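Local coordinates for 361aa long hypothetical D-aminopeptidase (Pyrococcus horikoshii, PDB 2DRH), which probably acts as an aminopeptidase of the S58 (DmpA-like) peptidase family, although its activity is unproven, at residues 38-49 / 332-340; 134-142 / 175-183. All coordinates share one frame; numbering follows the deposited sequence.

Contact 1: 38-49 / 332-340; sequences KGKLIPGKGPVR and TMDGRDNHV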
ATOM      1  N   LYS A  38      32.555 -20.868  21.911  1.00 29.25           N
ATOM      2  CA  LYS A  38      33.137 -19.565  22.172  1.00 30.71           C
ATOM      3  C   LYS A  38      34.343 -19.359  21.261  1.00 30.54           C
ATOM      4  O   LYS A  38      34.858 -20.311  20.679  1.00 28.37           O
ATOM      5  CB  LYS A  38      33.578 -19.483  23.633  1.00 32.34           C
ATOM      6  CG  LYS A  38      34.581 -20.565  24.010  1.00 36.72           C
ATOM      7  CD  LYS A  38      35.083 -20.432  25.445  1.00 38.43           C
ATOM      8  CE  LYS A  38      36.070 -21.552  25.775  1.00 40.58           C
ATOM      9  NZ  LYS A  38      36.595 -21.469  27.168  1.00 41.56           N
ATOM     10  N   GLY A  39      34.777 -18.109  21.140  1.00 30.35           N
ATOM     11  CA  GLY A  39      35.931 -17.801  20.321  1.00 32.53           C
ATOM     12  C   GLY A  39      35.686 -17.664  18.834  1.00 34.13           C
ATOM     13  O   GLY A  39      34.568 -17.422  18.379  1.00 35.42           O
ATOM     14  N   LYS A  40      36.769 -17.814  18.081  1.00 34.66           N
ATOM     15  CA  LYS A  40      36.774 -17.717  16.628  1.00 32.67           C
ATOM     16  C   LYS A  40      35.520 -18.299  15.984  1.00 32.19           C
ATOM     17  O   LYS A  40      34.983 -19.307  16.440  1.00 30.94           O
ATOM     18  CB  LYS A  40      38.011 -18.444  16.100  1.00 34.37           C
ATOM     19  CG  LYS A  40      38.922 -17.620  15.209  1.00 35.03           C
ATOM     20  CD  LYS A  40      38.522 -17.738  13.756  1.00 37.60           C
ATOM     21  CE  LYS A  40      39.613 -17.202  12.836  1.00 38.43           C
ATOM     22  NZ  LYS A  40      39.302 -17.502  11.408  1.00 38.87           N
ATOM     23  N   LEU A  41      35.052 -17.661  14.919  1.00 31.69           N
ATOM     24  CA  LEU A  41      33.873 -18.150  14.221  1.00 32.45           C
ATOM     25  C   LEU A  41      34.227 -19.328  13.322  1.00 32.59           C
ATOM     26  O   LEU A  41      35.161 -19.254  12.528  1.00 32.00           O
ATOM     27  CB  LEU A  41      33.250 -17.045  13.364  1.00 31.87           C
ATOM     28  CG  LEU A  41      32.159 -17.512  12.394  1.00 31.46           C
ATOM     29  CD1 LEU A  41      30.945 -18.005  13.177  1.00 30.02           C
ATOM     30  CD2 LEU A  41      31.770 -16.367  11.472  1.00 31.47           C
ATOM     31  N   ILE A  42      33.492 -20.422  13.474  1.00 33.06           N
ATOM     32  CA  ILE A  42      33.685 -21.597  12.639  1.00 34.60           C
ATOM     33  C   ILE A  42      32.326 -21.764  11.980  1.00 34.71           C
ATOM     34  O   ILE A  42      31.454 -22.457  12.507  1.00 34.62           O
ATOM     35  CB  ILE A  42      34.022 -22.864  13.468  1.00 35.38           C
ATOM     36  CG1 ILE A  42      35.355 -22.679  14.198  1.00 35.72           C
ATOM     37  CG2 ILE A  42      34.105 -24.081  12.543  1.00 35.00           C
ATOM     38  CD1 ILE A  42      35.762 -23.863  15.051  1.00 35.95           C
ATOM     39  N   PRO A  43      32.125 -21.103  10.822  1.00 35.57           N
ATOM     40  CA  PRO A  43      30.878 -21.134  10.048  1.00 35.56           C
ATOM     41  C   PRO A  43      30.262 -22.515   9.886  1.00 35.84           C
ATOM     42  O   PRO A  43      30.849 -23.405   9.271  1.00 35.68           O
ATOM     43  CB  PRO A  43      31.278 -20.500   8.712  1.00 35.55           C
ATOM     44  CG  PRO A  43      32.762 -20.748   8.633  1.00 36.99           C
ATOM     45  CD  PRO A  43      33.200 -20.466  10.040  1.00 35.65           C
ATOM     46  N   GLY A  44      29.066 -22.681  10.447  1.00 35.51           N
ATOM     47  CA  GLY A  44      28.381 -23.957  10.375  1.00 34.43           C
ATOM     48  C   GLY A  44      28.488 -24.710  11.681  1.00 35.01           C
ATOM     49  O   GLY A  44      27.722 -25.639  11.941  1.00 36.61           O
ATOM     50  N   LYS A  45      29.435 -24.302  12.520  1.00 34.89           N
ATOM     51  CA  LYS A  45      29.643 -24.957  13.806  1.00 34.61           C
ATOM     52  C   LYS A  45      29.319 -24.060  15.009  1.00 33.88           C
ATOM     53  O   LYS A  45      28.619 -24.480  15.936  1.00 34.15           O
ATOM     54  CB  LYS A  45      31.089 -25.453  13.890  1.00 36.26           C
ATOM     55  CG  LYS A  45      31.481 -26.026  15.234  1.00 40.24           C
ATOM     56  CD  LYS A  45      32.942 -26.448  15.242  1.00 43.28           C
ATOM     57  CE  LYS A  45      33.396 -26.784  16.649  1.00 45.50           C
ATOM     58  NZ  LYS A  45      33.236 -25.601  17.545  1.00 48.66           N
ATOM     59  N   GLY A  46      29.825 -22.831  14.995  1.00 31.64           N
ATOM     60  CA  GLY A  46      29.572 -21.921  16.097  1.00 31.49           C
ATOM     61  C   GLY A  46      30.621 -20.832  16.185  1.00 31.01           C
ATOM     62  O   GLY A  46      31.425 -20.690  15.266  1.00 30.80           O
ATOM     63  N   PRO A  47      30.650 -20.044  17.274  1.00 32.06           N
ATOM     64  CA  PRO A  47      29.774 -20.081  18.455  1.00 31.91           C
ATOM     65  C   PRO A  47      28.300 -19.861  18.118  1.00 31.64           C
ATOM     66  O   PRO A  47      27.972 -19.142  17.175  1.00 30.26           O
ATOM     67  CB  PRO A  47      30.329 -18.958  19.327  1.00 31.57           C
ATOM     68  CG  PRO A  47      31.783 -18.928  18.957  1.00 31.15           C
ATOM     69  CD  PRO A  47      31.726 -19.054  17.459  1.00 32.15           C
ATOM     70  N   VAL A  48      27.415 -20.477  18.896  1.00 30.30           N
ATOM     71  CA  VAL A  48      25.983 -20.341  18.664  1.00 28.89           C
ATOM     72  C   VAL A  48      25.306 -19.521  19.753  1.00 27.70           C
ATOM     73  O   VAL A  48      25.387 -19.843  20.939  1.00 28.18           O
ATOM     74  CB  VAL A  48      25.293 -21.719  18.571  1.00 29.68           C
ATOM     75  CG1 VAL A  48      25.593 -22.524  19.802  1.00 31.24           C
ATOM     76  CG2 VAL A  48      23.786 -21.543  18.420  1.00 27.61           C
ATOM     77  N   ARG A  49      24.633 -18.458  19.328  1.00 26.35           N
ATOM     78  CA  ARG A  49      23.925 -17.557  20.228  1.00 24.69           C
ATOM     79  C   ARG A  49      22.644 -17.143  19.508  1.00 24.20           C
ATOM     80  O   ARG A  49      22.532 -16.029  19.010  1.00 22.56           O
ATOM     81  CB  ARG A  49      24.787 -16.324  20.517  1.00 24.28           C
ATOM     82  CG  ARG A  49      26.185 -16.617  21.080  1.00 25.46           C
ATOM     83  CD  ARG A  49      26.168 -16.945  22.572  1.00 28.09           C
ATOM     84  NE  ARG A  49      27.519 -16.995  23.145  1.00 28.65           N
ATOM     85  CZ  ARG A  49      28.371 -18.008  22.991  1.00 29.01           C
ATOM     86  NH1 ARG A  49      28.024 -19.078  22.284  1.00 29.25           N
ATOM     87  NH2 ARG A  49      29.579 -17.949  23.540  1.00 26.24           N
ATOM     88  N   THR A 332      25.173  -9.375  29.778  1.00 31.20           N
ATOM     89  CA  THR A 332      26.353  -9.330  28.908  1.00 29.75           C
ATOM     90  C   THR A 332      26.542 -10.671  28.202  1.00 30.54           C
ATOM     91  O   THR A 332      26.165 -11.716  28.733  1.00 29.04           O
ATOM     92  CB  THR A 332      27.628  -9.012  29.722  1.00 28.36           C
ATOM     93  OG1 THR A 332      27.540  -7.678  30.236  1.00 26.61           O
ATOM     94  CG2 THR A 332      28.884  -9.144  28.852  1.00 26.81           C
ATOM     95  N   MET A 333      27.128 -10.641  27.007  1.00 31.33           N
ATOM     96  CA  MET A 333      27.338 -11.872  26.254  1.00 32.80           C
ATOM     97  C   MET A 333      28.408 -11.805  25.173  1.00 33.15           C
ATOM     98  O   MET A 333      28.493 -10.835  24.418  1.00 32.22           O
ATOM     99  CB  MET A 333      26.031 -12.318  25.608  1.00 33.28           C
ATOM    100  CG  MET A 333      26.192 -13.512  24.691  1.00 36.78           C
ATOM    101  SD  MET A 333      24.617 -14.136  24.138  1.00 40.72           S
ATOM    102  CE  MET A 333      24.072 -14.956  25.652  1.00 38.57           C
ATOM    103  N   ASP A 334      29.212 -12.862  25.099  1.00 33.68           N
ATOM    104  CA  ASP A 334      30.269 -12.959  24.106  1.00 34.60           C
ATOM    105  C   ASP A 334      29.765 -13.874  23.002  1.00 34.10           C
ATOM    106  O   ASP A 334      28.856 -14.675  23.220  1.00 35.37           O
ATOM    107  CB  ASP A 334      31.530 -13.556  24.724  1.00 35.89           C
ATOM    108  CG  ASP A 334      31.354 -15.008  25.105  1.00 38.56           C
ATOM    109  OD1 ASP A 334      30.490 -15.303  25.955  1.00 41.80           O
ATOM    110  OD2 ASP A 334      32.074 -15.859  24.549  1.00 40.23           O
ATOM    111  N   GLY A 335      30.354 -13.759  21.819  1.00 32.84           N
ATOM    112  CA  GLY A 335      29.919 -14.594  20.716  1.00 32.01           C
ATOM    113  C   GLY A 335      31.023 -14.887  19.725  1.00 30.47           C
ATOM    114  O   GLY A 335      32.203 -14.849  20.068  1.00 30.92           O
ATOM    115  N   ARG A 336      30.634 -15.176  18.490  1.00 29.91           N
ATOM    116  CA  ARG A 336      31.589 -15.493  17.437  1.00 28.81           C
ATOM    117  C   ARG A 336      32.690 -14.452  17.342  1.00 27.95           C
ATOM    118  O   ARG A 336      32.448 -13.262  17.524  1.00 27.32           O
ATOM    119  CB  ARG A 336      30.860 -15.636  16.093  1.00 28.97           C
ATOM    120  CG  ARG A 336      30.170 -14.379  15.575  1.00 28.50           C
ATOM    121  CD  ARG A 336      31.061 -13.634  14.590  1.00 29.42           C
ATOM    122  NE  ARG A 336      30.299 -12.721  13.737  1.00 28.84           N
ATOM    123  CZ  ARG A 336      30.818 -12.050  12.712  1.00 30.34           C
ATOM    124  NH1 ARG A 336      32.108 -12.188  12.409  1.00 29.19           N
ATOM    125  NH2 ARG A 336      30.050 -11.244  11.986  1.00 27.92           N
ATOM    126  N   ASP A 337      33.902 -14.915  17.057  1.00 28.60           N
ATOM    127  CA  ASP A 337      35.073 -14.047  16.954  1.00 29.48           C
ATOM    128  C   ASP A 337      35.275 -13.192  18.197  1.00 29.32           C
ATOM    129  O   ASP A 337      35.724 -12.049  18.109  1.00 30.52           O
ATOM    130  CB  ASP A 337      34.982 -13.144  15.723  1.00 28.95           C
ATOM    131  CG  ASP A 337      35.067 -13.922  14.430  1.00 31.54           C
ATOM    132  OD1 ASP A 337      35.825 -14.917  14.386  1.00 32.54           O
ATOM    133  OD2 ASP A 337      34.387 -13.535  13.456  1.00 33.77           O
ATOM    134  N   ASN A 338      34.940 -13.752  19.354  1.00 28.95           N
ATOM    135  CA  ASN A 338      35.095 -13.047  20.616  1.00 30.21           C
ATOM    136  C   ASN A 338      34.368 -11.705  20.666  1.00 30.30           C
ATOM    137  O   ASN A 338      34.693 -10.844  21.490  1.00 29.43           O
ATOM    138  CB  ASN A 338      36.579 -12.840  20.922  1.00 31.51           C
ATOM    139  CG  ASN A 338      37.326 -14.149  21.071  1.00 33.87           C
ATOM    140  OD1 ASN A 338      36.955 -14.998  21.885  1.00 34.28           O
ATOM    141  ND2 ASN A 338      38.385 -14.323  20.282  1.00 32.90           N
ATOM    142  N   HIS A 339      33.394 -11.518  19.779  1.00 29.65           N
ATOM    143  CA  HIS A 339      32.613 -10.288  19.776  1.00 29.38           C
ATOM    144  C   HIS A 339      31.840 -10.248  21.099  1.00 29.81           C
ATOM    145  O   HIS A 339      31.408 -11.291  21.597  1.00 29.27           O
ATOM    146  CB  HIS A 339      31.629 -10.297  18.604  1.00 29.91           C
ATOM    147  CG  HIS A 339      32.256  -9.985  17.281  1.00 31.65           C
ATOM    148  ND1 HIS A 339      31.574 -10.105  16.088  1.00 31.66           N
ATOM    149  CD2 HIS A 339      33.488  -9.518  16.964  1.00 31.45           C
ATOM    150  CE1 HIS A 339      32.358  -9.723  15.095  1.00 31.73           C
ATOM    151  NE2 HIS A 339      33.523  -9.362  15.599  1.00 32.16           N
ATOM    152  N   VAL A 340      31.673  -9.063  21.678  1.00 29.35           N
ATOM    153  CA  VAL A 340      30.933  -8.964  22.931  1.00 28.97           C
ATOM    154  C   VAL A 340      30.051  -7.722  23.031  1.00 27.02           C
ATOM    155  O   VAL A 340      30.419  -6.641  22.574  1.00 22.90           O
ATOM    156  CB  VAL A 340      31.882  -8.980  24.163  1.00 31.04           C
ATOM    157  CG1 VAL A 340      32.750 -10.233  24.143  1.00 32.94           C
ATOM    158  CG2 VAL A 340      32.748  -7.732  24.175  1.00 32.82           C
TER
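The loop between antiparallel strands 28-36 and 48-56 docks through L41, P47 and R49 onto the first strand and connecting loop of a small two-stranded hairpin, 333-334 with 340-341. R49, near the start of strand 48-56, turns at chi2 (-79°) so that its guanidinium reaches D334. R49 NE donates to D334 O at 2.7 Å in the carbonyl plane, though the bond is bent, with the oxygen off the guanidinium plane; R49 NH2 forms a salt bridge to D334 OD2 at 3.4 Å, weak as a hydrogen bond, the two charged planes standing 72° apart. CD of R49 rests against M333 SD at 3.6 Å, and G335 CA lies over one guanidinium face. NH1 bonds V48 O and NH2 bonds G37 O, tying the group to its own strand and the loop before it. A leucine in place of this arginine would probably leave the D334 carboxylate without its positive mate and D334 O without the NE donor. P47, which follows a cis peptide bond, sets its ring across R336, with CD 3.6 Å from R336 CA, and L41 CD1 touches R336 CB. The R336 guanidinium, with H339 CE1 over one face, also bonds V124 O of the second subunit through NH2. D337 works with both oxygens: OD2 takes R336 NH1 at 2.8 Å nearly head-on, whereas OD1 accepts L41 N at 2.9 Å from above the carboxylate plane.

Contact 2: 134-142 / 175-183; sequences LECNDSYLN and GMSAFEFKG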
ATOM      1  N   LEU A 134       8.764 -14.040  11.749  1.00 19.64           N
ATOM      2  CA  LEU A 134       9.488 -12.779  11.607  1.00 21.21           C
ATOM      3  C   LEU A 134      10.895 -12.941  12.182  1.00 22.62           C
ATOM      4  O   LEU A 134      11.171 -13.907  12.895  1.00 22.05           O
ATOM      5  CB  LEU A 134       8.737 -11.639  12.296  1.00 18.95           C
ATOM      6  CG  LEU A 134       7.431 -11.270  11.580  1.00 20.53           C
ATOM      7  CD1 LEU A 134       6.269 -11.993  12.247  1.00 20.77           C
ATOM      8  CD2 LEU A 134       7.214  -9.765  11.623  1.00 19.24           C
ATOM      9  N   GLU A 135      11.787 -12.001  11.887  1.00 21.62           N
ATOM     10  CA  GLU A 135      13.151 -12.166  12.348  1.00 22.08           C
ATOM     11  C   GLU A 135      14.022 -10.937  12.480  1.00 22.37           C
ATOM     12  O   GLU A 135      13.655  -9.837  12.071  1.00 23.83           O
ATOM     13  CB  GLU A 135      13.864 -13.130  11.405  1.00 20.64           C
ATOM     14  CG  GLU A 135      13.719 -12.759   9.924  1.00 20.06           C
ATOM     15  CD  GLU A 135      14.234 -11.360   9.591  1.00 18.68           C
ATOM     16  OE1 GLU A 135      15.390 -11.042   9.934  1.00 18.53           O
ATOM     17  OE2 GLU A 135      13.477 -10.579   8.980  1.00 19.20           O
ATOM     18  N   CYS A 136      15.206 -11.179  13.039  1.00 23.40           N
ATOM     19  CA  CYS A 136      16.251 -10.178  13.218  1.00 22.31           C
ATOM     20  C   CYS A 136      17.592 -10.899  12.975  1.00 21.33           C
ATOM     21  O   CYS A 136      17.701 -12.108  13.177  1.00 19.40           O
ATOM     22  CB  CYS A 136      16.177  -9.572  14.620  1.00 22.22           C
ATOM     23  SG  CYS A 136      14.836  -8.347  14.792  1.00 21.69           S
ATOM     24  N   ASN A 137      18.604 -10.165  12.520  1.00 21.22           N
ATOM     25  CA  ASN A 137      19.911 -10.755  12.215  1.00 19.77           C
ATOM     26  C   ASN A 137      20.830 -10.750  13.445  1.00 19.12           C
ATOM     27  O   ASN A 137      21.209  -9.687  13.925  1.00 19.24           O
ATOM     28  CB  ASN A 137      20.557  -9.951  11.075  1.00 21.25           C
ATOM     29  CG  ASN A 137      21.786 -10.623  10.496  1.00 19.00           C
ATOM     30  OD1 ASN A 137      22.494 -11.352  11.182  1.00 21.60           O
ATOM     31  ND2 ASN A 137      22.050 -10.366   9.227  1.00 22.91           N
ATOM     32  N   ASP A 138      21.189 -11.925  13.960  1.00 19.97           N
ATOM     33  CA  ASP A 138      22.069 -11.990  15.128  1.00 20.39           C
ATOM     34  C   ASP A 138      23.521 -12.317  14.764  1.00 19.94           C
ATOM     35  O   ASP A 138      24.311 -12.715  15.620  1.00 17.97           O
ATOM     36  CB  ASP A 138      21.550 -13.021  16.145  1.00 19.95           C
ATOM     37  CG  ASP A 138      21.155 -14.344  15.498  1.00 21.52           C
ATOM     38  OD1 ASP A 138      21.611 -14.616  14.368  1.00 14.56           O
ATOM     39  OD2 ASP A 138      20.393 -15.115  16.129  1.00 18.57           O
ATOM     40  N   SER A 139      23.880 -12.116  13.500  1.00 20.27           N
ATOM     41  CA  SER A 139      25.230 -12.428  13.032  1.00 20.25           C
ATOM     42  C   SER A 139      26.394 -11.874  13.850  1.00 19.91           C
ATOM     43  O   SER A 139      27.444 -12.510  13.934  1.00 22.22           O
ATOM     44  CB  SER A 139      25.393 -11.988  11.577  1.00 17.74           C
ATOM     45  OG  SER A 139      25.316 -10.585  11.481  1.00 17.52           O
ATOM     46  N   TYR A 140      26.232 -10.703  14.455  1.00 20.90           N
ATOM     47  CA  TYR A 140      27.332 -10.135  15.234  1.00 21.20           C
ATOM     48  C   TYR A 140      27.811 -11.084  16.328  1.00 22.71           C
ATOM     49  O   TYR A 140      29.009 -11.187  16.589  1.00 23.03           O
ATOM     50  CB  TYR A 140      26.934  -8.797  15.863  1.00 22.37           C
ATOM     51  CG  TYR A 140      28.112  -8.052  16.450  1.00 25.80           C
ATOM     52  CD1 TYR A 140      29.091  -7.488  15.622  1.00 25.88           C
ATOM     53  CD2 TYR A 140      28.274  -7.942  17.829  1.00 25.57           C
ATOM     54  CE1 TYR A 140      30.202  -6.834  16.160  1.00 25.39           C
ATOM     55  CE2 TYR A 140      29.379  -7.293  18.378  1.00 27.36           C
ATOM     56  CZ  TYR A 140      30.340  -6.740  17.536  1.00 28.28           C
ATOM     57  OH  TYR A 140      31.425  -6.093  18.084  1.00 26.06           O
ATOM     58  N   LEU A 141      26.879 -11.784  16.967  1.00 21.98           N
ATOM     59  CA  LEU A 141      27.237 -12.717  18.028  1.00 21.75           C
ATOM     60  C   LEU A 141      26.992 -14.174  17.641  1.00 21.85           C
ATOM     61  O   LEU A 141      27.569 -15.084  18.231  1.00 22.74           O
ATOM     62  CB  LEU A 141      26.437 -12.395  19.299  1.00 22.38           C
ATOM     63  CG  LEU A 141      26.698 -11.049  19.991  1.00 21.87           C
ATOM     64  CD1 LEU A 141      25.707 -10.857  21.136  1.00 20.92           C
ATOM     65  CD2 LEU A 141      28.125 -11.008  20.514  1.00 18.89           C
ATOM     66  N   ASN A 142      26.151 -14.399  16.641  1.00 21.75           N
ATOM     67  CA  ASN A 142      25.820 -15.767  16.258  1.00 24.57           C
ATOM     68  C   ASN A 142      26.325 -16.260  14.911  1.00 24.01           C
ATOM     69  O   ASN A 142      26.460 -15.491  13.960  1.00 25.76           O
ATOM     70  CB  ASN A 142      24.298 -15.950  16.315  1.00 21.67           C
ATOM     71  CG  ASN A 142      23.856 -17.338  15.896  1.00 23.28           C
ATOM     72  OD1 ASN A 142      24.332 -18.340  16.429  1.00 24.02           O
ATOM     73  ND2 ASN A 142      22.937 -17.405  14.939  1.00 22.21           N
ATOM     74  N   GLY A 175      21.017 -13.857  20.792  1.00 23.95           N
ATOM     75  CA  GLY A 175      22.219 -13.196  20.300  1.00 22.72           C
ATOM     76  C   GLY A 175      22.067 -11.838  19.634  1.00 23.30           C
ATOM     77  O   GLY A 175      22.917 -11.455  18.826  1.00 24.01           O
ATOM     78  N   MET A 176      21.012 -11.101  19.978  1.00 22.37           N
ATOM     79  CA  MET A 176      20.753  -9.782  19.392  1.00 22.81           C
ATOM     80  C   MET A 176      21.517  -8.614  20.030  1.00 22.92           C
ATOM     81  O   MET A 176      21.968  -8.692  21.177  1.00 24.57           O
ATOM     82  CB  MET A 176      19.252  -9.479  19.441  1.00 22.25           C
ATOM     83  CG  MET A 176      18.378 -10.470  18.674  1.00 24.66           C
ATOM     84  SD  MET A 176      18.731 -10.560  16.893  1.00 23.63           S
ATOM     85  CE  MET A 176      18.387 -12.284  16.561  1.00 24.80           C
ATOM     86  N   SER A 177      21.649  -7.532  19.269  1.00 23.21           N
ATOM     87  CA  SER A 177      22.346  -6.326  19.707  1.00 22.98           C
ATOM     88  C   SER A 177      21.442  -5.111  19.528  1.00 23.49           C
ATOM     89  O   SER A 177      20.764  -4.987  18.514  1.00 23.19           O
ATOM     90  CB  SER A 177      23.614  -6.109  18.870  1.00 23.36           C
ATOM     91  OG  SER A 177      24.474  -7.223  18.940  1.00 23.50           O
ATOM     92  N   ALA A 178      21.445  -4.211  20.507  1.00 25.16           N
ATOM     93  CA  ALA A 178      20.638  -2.995  20.439  1.00 23.97           C
ATOM     94  C   ALA A 178      21.434  -1.822  21.007  1.00 24.51           C
ATOM     95  O   ALA A 178      21.865  -1.862  22.163  1.00 23.83           O
ATOM     96  CB  ALA A 178      19.343  -3.176  21.223  1.00 24.00           C
ATOM     97  N   PHE A 179      21.638  -0.790  20.190  1.00 22.29           N
ATOM     98  CA  PHE A 179      22.386   0.389  20.619  1.00 22.63           C
ATOM     99  C   PHE A 179      23.790  -0.003  21.064  1.00 22.71           C
ATOM    100  O   PHE A 179      24.393   0.655  21.910  1.00 22.06           O
ATOM    101  CB  PHE A 179      21.653   1.086  21.770  1.00 21.56           C
ATOM    102  CG  PHE A 179      20.299   1.602  21.392  1.00 24.30           C
ATOM    103  CD1 PHE A 179      20.171   2.717  20.564  1.00 22.49           C
ATOM    104  CD2 PHE A 179      19.147   0.953  21.830  1.00 22.67           C
ATOM    105  CE1 PHE A 179      18.914   3.177  20.177  1.00 23.30           C
ATOM    106  CE2 PHE A 179      17.886   1.406  21.447  1.00 23.78           C
ATOM    107  CZ  PHE A 179      17.770   2.519  20.620  1.00 23.17           C
ATOM    108  N   GLU A 180      24.295  -1.084  20.487  1.00 22.12           N
ATOM    109  CA  GLU A 180      25.622  -1.594  20.800  1.00 24.40           C
ATOM    110  C   GLU A 180      25.781  -2.053  22.243  1.00 23.25           C
ATOM    111  O   GLU A 180      26.872  -2.048  22.809  1.00 23.96           O
ATOM    112  CB  GLU A 180      26.693  -0.576  20.395  1.00 22.00           C
ATOM    113  CG  GLU A 180      26.667  -0.346  18.897  1.00 23.79           C
ATOM    114  CD  GLU A 180      27.697   0.649  18.409  1.00 24.00           C
ATOM    115  OE1 GLU A 180      28.903   0.318  18.407  1.00 24.26           O
ATOM    116  OE2 GLU A 180      27.290   1.763  18.028  1.00 22.32           O
ATOM    117  N   PHE A 181      24.653  -2.455  22.815  1.00 24.91           N
ATOM    118  CA  PHE A 181      24.576  -3.028  24.150  1.00 22.68           C
ATOM    119  C   PHE A 181      23.889  -4.348  23.820  1.00 24.31           C
ATOM    120  O   PHE A 181      23.473  -4.557  22.674  1.00 23.04           O
ATOM    121  CB  PHE A 181      23.684  -2.198  25.073  1.00 23.18           C
ATOM    122  CG  PHE A 181      24.322  -0.922  25.557  1.00 22.36           C
ATOM    123  CD1 PHE A 181      25.490  -0.957  26.312  1.00 23.56           C
ATOM    124  CD2 PHE A 181      23.732   0.312  25.291  1.00 22.22           C
ATOM    125  CE1 PHE A 181      26.063   0.225  26.802  1.00 23.49           C
ATOM    126  CE2 PHE A 181      24.292   1.497  25.773  1.00 20.71           C
ATOM    127  CZ  PHE A 181      25.458   1.454  26.530  1.00 20.50           C
ATOM    128  N   LYS A 182      23.766  -5.249  24.786  1.00 24.39           N
ATOM    129  CA  LYS A 182      23.103  -6.509  24.494  1.00 23.71           C
ATOM    130  C   LYS A 182      21.623  -6.223  24.266  1.00 23.88           C
ATOM    131  O   LYS A 182      21.013  -5.459  25.016  1.00 24.25           O
ATOM    132  CB  LYS A 182      23.262  -7.483  25.655  1.00 23.99           C
ATOM    133  CG  LYS A 182      22.707  -8.870  25.374  1.00 24.90           C
ATOM    134  CD  LYS A 182      23.507  -9.577  24.285  1.00 25.19           C
ATOM    135  CE  LYS A 182      22.859 -10.905  23.898  1.00 23.10           C
ATOM    136  NZ  LYS A 182      21.456 -10.698  23.448  1.00 20.59           N
ATOM    137  N   GLY A 183      21.057  -6.819  23.218  1.00 23.68           N
ATOM    138  CA  GLY A 183      19.645  -6.631  22.929  1.00 22.56           C
ATOM    139  C   GLY A 183      18.879  -7.887  23.300  1.00 22.14           C
ATOM    140  O   GLY A 183      19.388  -8.717  24.054  1.00 20.37           O
TER
HETATM  141  O   HOH W   1      19.241 -14.729  18.636  1.00 21.86           O
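D138 and G175 are joined by a water rather than by a direct bond, and the two segments share no direct hydrogen bond. The water donates to D138 OD2 at 2.8 Å and accepts from G175 N at 2.9 Å. D138 OD2 is also bonded to T50 OG1, and D138 OD1 takes N142 ND2 from above the carboxylate plane, so both oxygens of this buried group are engaged. The rest is van der Waals contact, much of it of carbon against backbone oxygens. M176 leaves its backbone pointing away from 134-142, but bends at chi2 (-61°) and chi3 bring its end back: SD lies 3.6 Å from C136 CB, and CE touches D138 CB at 3.3 Å and, from a different direction, C136 O. The same methionine touches L206 of strand 198-207. At the other end, L141 CD1 lies 3.7 Å from G175 O and 4.0 Å from K182 CE, the leucine and lysine side chains crossing obliquely. K182 NZ meets M176 O at 3.1 Å on a lone pair and also bonds G183 O and T174 O. The polar ends thus find direct partners within their own segment or outside the pair, which implies that cohesion here rests on close packing and the bridging water.

The centres of contacts 1 and 2 lie about 12 Å apart, on the same side of the chain's centre. Along the sequence, the order is 38-49, 134-142, 175-183 and 332-340, so contact 2 falls entirely within the long excursion that contact 1 brings together. Both reach the four-stranded mixed sheet, through strands 48-56 and 132-136, which strand 96-100 separates. Segment 134-142 joins them directly: Y140 O probably accepts from H339 ND1 and S139 O from R336 NE. The late hairpin is thereby fastened to the loop after strand 132-136, which is itself bonded to strand 48-56 through R49 N and N142 OD1. R336 and S139 both pack on G123 of the second subunit.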